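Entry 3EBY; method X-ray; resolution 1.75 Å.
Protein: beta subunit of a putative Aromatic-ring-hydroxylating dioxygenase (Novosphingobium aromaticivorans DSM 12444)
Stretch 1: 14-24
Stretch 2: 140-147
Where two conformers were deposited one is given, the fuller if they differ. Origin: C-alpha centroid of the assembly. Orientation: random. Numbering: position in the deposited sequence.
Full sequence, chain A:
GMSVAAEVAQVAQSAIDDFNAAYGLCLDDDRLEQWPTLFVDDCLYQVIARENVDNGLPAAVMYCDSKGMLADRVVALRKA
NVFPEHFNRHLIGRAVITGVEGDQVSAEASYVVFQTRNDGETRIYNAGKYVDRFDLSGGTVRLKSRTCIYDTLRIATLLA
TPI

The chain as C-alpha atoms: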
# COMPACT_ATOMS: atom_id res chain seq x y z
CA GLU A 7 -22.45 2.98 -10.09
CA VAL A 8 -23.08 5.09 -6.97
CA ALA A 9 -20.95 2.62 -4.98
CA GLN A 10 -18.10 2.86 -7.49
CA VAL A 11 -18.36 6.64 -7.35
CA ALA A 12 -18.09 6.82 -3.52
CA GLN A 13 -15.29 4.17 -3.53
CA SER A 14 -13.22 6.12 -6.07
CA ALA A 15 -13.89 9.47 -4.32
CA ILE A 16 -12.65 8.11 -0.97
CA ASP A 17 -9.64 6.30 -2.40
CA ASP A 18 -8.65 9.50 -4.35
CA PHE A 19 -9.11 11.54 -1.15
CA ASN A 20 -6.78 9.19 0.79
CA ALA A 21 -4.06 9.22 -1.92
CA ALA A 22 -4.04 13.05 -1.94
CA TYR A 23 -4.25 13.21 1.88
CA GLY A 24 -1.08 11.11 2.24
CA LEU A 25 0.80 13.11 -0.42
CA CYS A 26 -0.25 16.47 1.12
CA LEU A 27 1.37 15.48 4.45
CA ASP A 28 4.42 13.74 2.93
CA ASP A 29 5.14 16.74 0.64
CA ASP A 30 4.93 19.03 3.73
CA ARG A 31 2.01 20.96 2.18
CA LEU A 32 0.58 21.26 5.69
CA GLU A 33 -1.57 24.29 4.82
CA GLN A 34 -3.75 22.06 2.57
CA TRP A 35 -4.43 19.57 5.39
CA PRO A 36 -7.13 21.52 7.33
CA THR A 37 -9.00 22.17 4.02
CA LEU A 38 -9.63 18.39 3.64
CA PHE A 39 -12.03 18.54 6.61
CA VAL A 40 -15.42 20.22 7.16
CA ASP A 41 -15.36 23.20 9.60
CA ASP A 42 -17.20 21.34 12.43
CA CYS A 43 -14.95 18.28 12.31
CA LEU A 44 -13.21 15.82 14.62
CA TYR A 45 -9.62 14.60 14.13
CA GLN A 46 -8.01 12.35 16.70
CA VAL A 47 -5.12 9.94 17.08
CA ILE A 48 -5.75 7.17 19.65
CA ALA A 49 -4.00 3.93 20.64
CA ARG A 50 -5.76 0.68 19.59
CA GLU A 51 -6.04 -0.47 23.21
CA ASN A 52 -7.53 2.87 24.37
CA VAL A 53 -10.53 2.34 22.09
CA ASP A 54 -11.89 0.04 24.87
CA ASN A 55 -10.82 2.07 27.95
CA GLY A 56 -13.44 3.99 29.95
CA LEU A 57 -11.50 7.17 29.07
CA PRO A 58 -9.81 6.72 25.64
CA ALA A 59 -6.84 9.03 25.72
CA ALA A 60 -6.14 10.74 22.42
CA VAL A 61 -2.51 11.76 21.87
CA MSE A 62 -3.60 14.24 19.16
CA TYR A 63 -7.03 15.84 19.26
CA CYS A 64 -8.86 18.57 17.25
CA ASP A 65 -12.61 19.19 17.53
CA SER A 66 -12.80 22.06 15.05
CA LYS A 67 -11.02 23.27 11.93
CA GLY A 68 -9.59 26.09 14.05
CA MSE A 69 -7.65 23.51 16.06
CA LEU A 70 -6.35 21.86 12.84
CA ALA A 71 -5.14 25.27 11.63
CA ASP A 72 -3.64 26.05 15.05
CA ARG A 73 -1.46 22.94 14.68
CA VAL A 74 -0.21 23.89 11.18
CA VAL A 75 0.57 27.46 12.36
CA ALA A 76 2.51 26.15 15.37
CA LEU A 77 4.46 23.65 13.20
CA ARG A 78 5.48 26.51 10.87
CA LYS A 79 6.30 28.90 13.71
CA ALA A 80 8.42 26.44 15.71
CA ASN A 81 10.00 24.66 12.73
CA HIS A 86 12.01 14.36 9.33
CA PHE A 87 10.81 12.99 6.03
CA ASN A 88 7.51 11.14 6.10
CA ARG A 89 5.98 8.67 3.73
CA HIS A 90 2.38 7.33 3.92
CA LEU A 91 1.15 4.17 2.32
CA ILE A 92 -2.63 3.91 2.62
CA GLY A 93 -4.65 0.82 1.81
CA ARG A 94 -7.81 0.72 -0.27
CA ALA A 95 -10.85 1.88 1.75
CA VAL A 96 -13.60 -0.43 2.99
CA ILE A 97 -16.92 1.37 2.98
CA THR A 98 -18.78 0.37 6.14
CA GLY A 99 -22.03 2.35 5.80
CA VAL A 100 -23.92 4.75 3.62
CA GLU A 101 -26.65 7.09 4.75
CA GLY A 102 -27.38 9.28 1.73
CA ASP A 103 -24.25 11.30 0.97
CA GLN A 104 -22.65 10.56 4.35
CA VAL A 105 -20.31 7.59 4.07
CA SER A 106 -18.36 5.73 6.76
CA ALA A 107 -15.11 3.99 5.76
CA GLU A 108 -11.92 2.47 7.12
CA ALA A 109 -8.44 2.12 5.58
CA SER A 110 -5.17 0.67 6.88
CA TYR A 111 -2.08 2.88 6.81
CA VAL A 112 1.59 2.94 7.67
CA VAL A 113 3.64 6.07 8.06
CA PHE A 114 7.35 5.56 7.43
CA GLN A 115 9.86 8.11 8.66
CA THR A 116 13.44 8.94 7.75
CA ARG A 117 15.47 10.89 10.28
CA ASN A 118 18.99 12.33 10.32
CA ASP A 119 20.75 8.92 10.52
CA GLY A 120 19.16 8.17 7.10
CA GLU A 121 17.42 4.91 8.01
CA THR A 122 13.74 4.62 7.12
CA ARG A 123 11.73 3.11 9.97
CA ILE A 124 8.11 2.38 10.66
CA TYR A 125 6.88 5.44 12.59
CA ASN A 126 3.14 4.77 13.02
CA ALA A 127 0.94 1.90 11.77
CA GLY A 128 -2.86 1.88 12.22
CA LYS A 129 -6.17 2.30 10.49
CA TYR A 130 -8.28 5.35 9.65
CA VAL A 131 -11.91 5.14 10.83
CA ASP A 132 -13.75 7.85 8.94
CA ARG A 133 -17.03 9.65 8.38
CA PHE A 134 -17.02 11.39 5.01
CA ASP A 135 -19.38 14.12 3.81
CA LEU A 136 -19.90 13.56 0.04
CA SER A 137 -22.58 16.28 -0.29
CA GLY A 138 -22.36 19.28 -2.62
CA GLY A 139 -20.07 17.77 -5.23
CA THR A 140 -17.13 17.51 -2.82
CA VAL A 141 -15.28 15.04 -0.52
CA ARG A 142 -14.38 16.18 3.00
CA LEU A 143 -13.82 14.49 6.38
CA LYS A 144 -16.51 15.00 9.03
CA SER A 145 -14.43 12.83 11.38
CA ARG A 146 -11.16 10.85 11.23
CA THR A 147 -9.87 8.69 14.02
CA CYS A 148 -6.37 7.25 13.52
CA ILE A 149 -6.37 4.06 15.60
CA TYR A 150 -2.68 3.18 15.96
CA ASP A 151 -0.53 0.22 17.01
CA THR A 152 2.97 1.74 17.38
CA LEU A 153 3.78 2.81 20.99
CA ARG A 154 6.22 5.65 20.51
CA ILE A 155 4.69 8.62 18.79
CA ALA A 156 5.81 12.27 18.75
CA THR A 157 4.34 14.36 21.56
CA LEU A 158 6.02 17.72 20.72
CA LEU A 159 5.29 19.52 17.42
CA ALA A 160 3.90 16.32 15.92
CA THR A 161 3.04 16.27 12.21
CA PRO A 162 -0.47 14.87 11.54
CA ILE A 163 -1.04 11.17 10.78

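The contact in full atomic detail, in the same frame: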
# COMPACT_ATOMS: atom_id res chain seq x y z
N SER A 14 -14.28 5.37 -5.38
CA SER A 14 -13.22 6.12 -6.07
C SER A 14 -12.95 7.45 -5.39
O SER A 14 -11.79 7.87 -5.30
CB SER A 14 -13.58 6.36 -7.54
OG SER A 14 -13.64 5.15 -8.24
N ALA A 15 -14.02 8.16 -5.01
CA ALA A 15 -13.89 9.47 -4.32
C ALA A 15 -13.05 9.34 -3.02
O ALA A 15 -12.14 10.15 -2.76
CB ALA A 15 -15.32 10.06 -4.01
N ILE A 16 -13.33 8.31 -2.24
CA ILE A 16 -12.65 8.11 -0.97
C ILE A 16 -11.21 7.65 -1.19
O ILE A 16 -10.28 8.15 -0.52
CB ILE A 16 -13.45 7.13 -0.05
CG1 ILE A 16 -14.73 7.84 0.45
CG2 ILE A 16 -12.60 6.62 1.09
CD1 ILE A 16 -15.75 6.92 1.06
N ASP A 17 -11.00 6.72 -2.11
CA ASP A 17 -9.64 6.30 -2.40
C ASP A 17 -8.77 7.46 -2.97
O ASP A 17 -7.63 7.63 -2.57
CB ASP A 17 -9.62 5.08 -3.32
CG ASP A 17 -10.08 3.79 -2.63
OD1 ASP A 17 -9.87 3.63 -1.40
OD2 ASP A 17 -10.59 2.88 -3.36
N ASP A 18 -9.35 8.30 -3.83
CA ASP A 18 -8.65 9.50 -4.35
C ASP A 18 -8.32 10.47 -3.20
O ASP A 18 -7.18 10.94 -3.07
CB ASP A 18 -9.53 10.24 -5.36
CG ASP A 18 -9.57 9.57 -6.72
OD1 ASP A 18 -8.78 8.67 -7.02
OD2 ASP A 18 -10.37 10.06 -7.56
N PHE A 19 -9.30 10.70 -2.33
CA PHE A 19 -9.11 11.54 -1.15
C PHE A 19 -7.90 11.03 -0.34
O PHE A 19 -7.00 11.81 0.02
CB PHE A 19 -10.37 11.54 -0.27
CG PHE A 19 -10.24 12.37 0.99
CD1 PHE A 19 -9.55 11.87 2.08
CD2 PHE A 19 -10.71 13.69 1.02
CE1 PHE A 19 -9.38 12.62 3.21
CE2 PHE A 19 -10.51 14.47 2.16
CZ PHE A 19 -9.84 13.93 3.26
N ASN A 20 -7.87 9.73 -0.05
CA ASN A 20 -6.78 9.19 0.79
C ASN A 20 -5.40 9.32 0.12
O ASN A 20 -4.43 9.68 0.79
CB ASN A 20 -7.06 7.73 1.20
CG ASN A 20 -8.08 7.63 2.34
OD1 ASN A 20 -8.33 8.61 3.03
ND2 ASN A 20 -8.78 6.48 2.44
N ALA A 21 -5.34 9.07 -1.18
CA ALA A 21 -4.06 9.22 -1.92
C ALA A 21 -3.52 10.65 -1.80
O ALA A 21 -2.36 10.87 -1.45
CB ALA A 21 -4.24 8.82 -3.39
N ALA A 22 -4.41 11.64 -1.98
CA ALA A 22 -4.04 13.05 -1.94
C ALA A 22 -3.76 13.51 -0.51
O ALA A 22 -2.89 14.32 -0.30
CB ALA A 22 -5.15 13.89 -2.54
N TYR A 23 -4.45 12.91 0.46
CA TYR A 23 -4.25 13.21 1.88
C TYR A 23 -2.82 12.79 2.30
O TYR A 23 -2.07 13.55 2.95
CB TYR A 23 -5.31 12.47 2.72
CG TYR A 23 -5.20 12.63 4.23
CD1 TYR A 23 -4.29 11.88 4.98
CD2 TYR A 23 -6.02 13.52 4.92
CE1 TYR A 23 -4.19 12.04 6.36
CE2 TYR A 23 -5.91 13.68 6.31
CZ TYR A 23 -4.99 12.96 7.00
OH TYR A 23 -4.92 13.08 8.39
N GLY A 24 -2.44 11.58 1.94
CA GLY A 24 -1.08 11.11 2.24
C GLY A 24 -0.01 11.96 1.60
O GLY A 24 1.00 12.27 2.22
N THR A 140 -18.47 17.49 -3.41
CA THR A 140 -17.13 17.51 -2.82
C THR A 140 -16.90 16.32 -1.85
O THR A 140 -17.82 15.54 -1.58
CB THR A 140 -16.84 18.85 -2.14
OG1 THR A 140 -17.78 19.08 -1.08
CG2 THR A 140 -16.94 20.00 -3.17
N VAL A 141 -15.65 16.12 -1.46
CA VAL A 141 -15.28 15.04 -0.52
C VAL A 141 -14.47 15.62 0.63
O VAL A 141 -13.33 16.00 0.44
CB VAL A 141 -14.43 13.93 -1.23
CG1 VAL A 141 -14.00 12.90 -0.26
CG2 VAL A 141 -15.24 13.30 -2.38
N ARG A 142 -15.05 15.63 1.83
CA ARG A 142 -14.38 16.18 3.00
C ARG A 142 -14.65 15.28 4.22
O ARG A 142 -15.73 14.66 4.31
CB ARG A 142 -14.87 17.62 3.28
CG ARG A 142 -14.47 18.67 2.21
CD ARG A 142 -14.58 20.09 2.75
NE ARG A 142 -15.97 20.40 3.03
CZ ARG A 142 -16.40 21.47 3.69
NH1 ARG A 142 -15.56 22.40 4.12
NH2 ARG A 142 -17.70 21.60 3.92
N LEU A 143 -13.68 15.24 5.14
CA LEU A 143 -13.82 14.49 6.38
C LEU A 143 -14.69 15.25 7.39
O LEU A 143 -14.43 16.41 7.69
CB LEU A 143 -12.45 14.22 7.01
CG LEU A 143 -11.58 13.14 6.36
CD1 LEU A 143 -10.11 13.20 6.90
CD2 LEU A 143 -12.22 11.75 6.57
N LYS A 144 -15.76 14.59 7.82
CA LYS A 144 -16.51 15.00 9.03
C LYS A 144 -15.74 14.56 10.29
O LYS A 144 -15.58 15.33 11.28
CB LYS A 144 -17.91 14.39 9.01
CG LYS A 144 -18.75 14.71 10.25
CD LYS A 144 -18.95 16.19 10.45
CE LYS A 144 -19.97 16.48 11.56
NZ LYS A 144 -20.19 17.95 11.67
N SER A 145 -15.27 13.32 10.29
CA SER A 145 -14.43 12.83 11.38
C SER A 145 -13.44 11.78 10.91
O SER A 145 -13.75 10.92 10.08
CB SER A 145 -15.28 12.26 12.52
OG SER A 145 -15.94 11.06 12.14
N ARG A 146 -12.24 11.86 11.47
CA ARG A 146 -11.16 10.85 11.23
C ARG A 146 -10.52 10.51 12.56
O ARG A 146 -9.99 11.40 13.28
CB ARG A 146 -10.12 11.36 10.24
CG ARG A 146 -8.77 10.58 10.21
CD ARG A 146 -8.02 10.73 8.86
NE ARG A 146 -8.67 9.91 7.82
CZ ARG A 146 -8.25 9.81 6.56
NH1 ARG A 146 -7.13 10.42 6.16
NH2 ARG A 146 -8.87 9.00 5.72
N THR A 147 -10.54 9.22 12.87
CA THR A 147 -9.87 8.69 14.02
C THR A 147 -8.76 7.76 13.51
O THR A 147 -9.01 6.85 12.75
CB THR A 147 -10.84 7.89 14.92
OG1 THR A 147 -11.88 8.75 15.42
CG2 THR A 147 -10.08 7.27 16.10

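One side of a helix packs against the bent, largely extended segment 140-147 through a small apolar patch that gives way, toward the C-terminal end of both stretches, to a single arginine held by a hydrogen bond and a cation-pi interaction. The contact joins residues at least 120 positions apart in sequence and buries 375 Å², summed over both sides.

Stretch 1 is helical throughout, with regular i to i+4 backbone hydrogen bonds such as Y23 N to F19 O (2.8 Å). Because A15, F19 and Y23 are spaced four residues apart, they fall on the same side of the helix, and all three direct their CA-to-CB bonds toward the other stretch. In stretch 2, strand residues R142 and L143 are followed by a corner at K144, after which the chain runs on as a second strand. V141, L143 and R146 point toward the helix, whereas R142 points away. The axes of the helix and strand 145-147 cross at -62° and come no closer than 14.0 Å, so long side chains must span the gap there. The backbones draw nearer at the other end, where the CA atoms of A15 and V141 are 6.9 Å apart.

At that end the small side chain of A15 meets V141, with A15 CB 3.6 Å from V141 CG2. The other methyl of V141 reaches F19, its CG1 lying 3.6 Å from F19 CD2. The F19 side chain, with chi1 in the t rotamer, extends along stretch 2: its CD2 edge also approaches V141 O at 3.5 Å, and its CZ sits 3.6 Å from L143 CG. L143 also touches Y23 more loosely, at 4.3 Å between L143 CD1 and Y23 CE2.

R146 supplies the polar part of the contact. Its side chain, t at chi1 and chi2 but bent at chi3 (m), carries the guanidinium to the helix, where NH2 donates a hydrogen bond to N20 OD1 at 2.8 Å, with a nearly linear N-H...O angle of 168°. The CB of N20 points sideways, but its amide end comes nearer and brings OD1 within reach. The same guanidinium lies over one face of the Y23 ring: R146 CZ is 4.4 Å from the ring centroid and only 5° off the normal, and R146 NH1 approaches Y23 CE1 to 3.4 Å. This cation-pi geometry sets the positive charge against the electron-rich ring face. Further hydrogen bonds from R146 NE and NH2 elsewhere in the structure help satisfy this buried group.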